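Local coordinates for protein Galactose/N-acetylgalactosamine-binding lectin CEL-III (Cucumaria echinata, PDB 2Z48) that binds galactose and N-acetylgalactosamine with the help of calcium ions, oligomerizes in erythrocyte membranes and lyses the cells, at residues N60-T64 and M74-C78. Residues are numbered along the deposited sequence.
Sequences NYCFT and MSSPC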
# COMPACT_ATOMS: atom_id res chain seq x y z
N ASN A 60 -11.44 6.28 -10.36
CA ASN A 60 -10.46 6.44 -11.45
C ASN A 60 -10.43 7.88 -11.99
O ASN A 60 -10.68 8.11 -13.19
CB ASN A 60 -10.71 5.41 -12.57
CG ASN A 60 -9.60 5.38 -13.63
OD1 ASN A 60 -8.41 5.54 -13.31
ND2 ASN A 60 -9.99 5.17 -14.90
N TYR A 61 -10.13 8.82 -11.10
CA TYR A 61 -10.00 10.24 -11.42
C TYR A 61 -8.56 10.68 -11.23
O TYR A 61 -7.78 9.98 -10.57
CB TYR A 61 -10.91 11.07 -10.50
CG TYR A 61 -12.33 11.31 -10.98
CD1 TYR A 61 -13.06 12.39 -10.49
CD2 TYR A 61 -12.95 10.46 -11.90
CE1 TYR A 61 -14.37 12.64 -10.90
CE2 TYR A 61 -14.26 10.69 -12.32
CZ TYR A 61 -14.97 11.79 -11.81
OH TYR A 61 -16.27 12.05 -12.20
N CYS A 62 -8.22 11.84 -11.80
CA CYS A 62 -6.85 12.32 -11.90
C CYS A 62 -6.66 13.66 -11.17
O CYS A 62 -7.53 14.53 -11.20
CB CYS A 62 -6.51 12.53 -13.40
SG CYS A 62 -6.14 11.04 -14.40
N PHE A 63 -5.53 13.82 -10.50
CA PHE A 63 -5.13 15.15 -10.01
C PHE A 63 -5.08 16.10 -11.20
O PHE A 63 -4.36 15.83 -12.17
CB PHE A 63 -3.74 15.10 -9.37
CG PHE A 63 -3.73 14.53 -7.97
CD1 PHE A 63 -2.77 14.97 -7.06
CD2 PHE A 63 -4.64 13.54 -7.57
CE1 PHE A 63 -2.71 14.44 -5.76
CE2 PHE A 63 -4.61 13.01 -6.25
CZ PHE A 63 -3.64 13.47 -5.36
N THR A 64 -5.80 17.22 -11.12
CA THR A 64 -5.95 18.10 -12.27
C THR A 64 -5.97 19.56 -11.81
O THR A 64 -6.73 19.90 -10.92
CB THR A 64 -7.28 17.79 -13.00
OG1 THR A 64 -7.36 16.39 -13.30
CG2 THR A 64 -7.40 18.63 -14.29
N MET A 74 -7.69 19.70 -8.10
CA MET A 74 -8.81 18.87 -7.70
C MET A 74 -8.65 17.48 -8.30
O MET A 74 -7.85 17.28 -9.22
CB MET A 74 -10.12 19.48 -8.20
CG MET A 74 -10.32 20.93 -7.80
SD MET A 74 -11.92 21.64 -8.18
CE MET A 74 -13.05 20.24 -8.14
N SER A 75 -9.44 16.54 -7.81
CA SER A 75 -9.53 15.21 -8.41
C SER A 75 -10.72 15.23 -9.38
O SER A 75 -11.86 15.35 -8.96
CB SER A 75 -9.71 14.14 -7.33
OG SER A 75 -9.87 12.85 -7.90
N SER A 76 -10.41 15.14 -10.68
CA SER A 76 -11.37 15.32 -11.77
C SER A 76 -11.25 14.16 -12.77
O SER A 76 -10.25 13.44 -12.80
CB SER A 76 -11.07 16.63 -12.51
OG SER A 76 -10.75 17.69 -11.65
N PRO A 77 -12.27 14.00 -13.65
CA PRO A 77 -12.18 12.94 -14.66
C PRO A 77 -10.89 13.00 -15.47
O PRO A 77 -10.42 14.09 -15.84
CB PRO A 77 -13.41 13.21 -15.55
CG PRO A 77 -14.38 13.89 -14.66
CD PRO A 77 -13.54 14.75 -13.74
N CYS A 78 -10.28 11.83 -15.71
CA CYS A 78 -9.08 11.74 -16.54
C CYS A 78 -9.44 11.90 -18.01
O CYS A 78 -10.26 11.16 -18.54
CB CYS A 78 -8.38 10.39 -16.35
SG CYS A 78 -7.88 10.02 -14.66
O HOH W 1 -11.75 9.64 -15.33
O HOH W 2 -7.37 11.51 -8.10
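The ring of Tyr61 lies with one face over Pro77, whose CD sits 4.0 Å from the ring centroid, a CH-pi contact that packs one end of an antiparallel hairpin. Two hydrogen-bonded pairs hold the strands together. Cys62 N to Ser76 O (2.8 Å) and Ser76 N to Cys62 O (3.0 Å) run nearly straight; in the next pair Thr64 N reaches Met74 O at 2.8 Å and Met74 N reaches Thr64 O at 3.0 Å. At the same end, but away from the ring, the Cys62 SG–Cys78 SG disulfide (2.0 Å) closes the hairpin covalently, and a water bridges Asn60 O and Cys78 N. Such disulfide-closed hairpins recur in this lectin's ricin B-type repeats, consistent with a covalent brace for a small beta-trefoil unit. Phe63 and Ser75 share the opposite face from Cys62, Ser76 and Thr64: Ser75 OG is hydrogen-bonded to Gly29 O, and Phe63 packs on Val22, Ile33 and Ile54. Strand 73-77 lies between strands 61-65 and 31-36, with strand 54-56 against the hairpin.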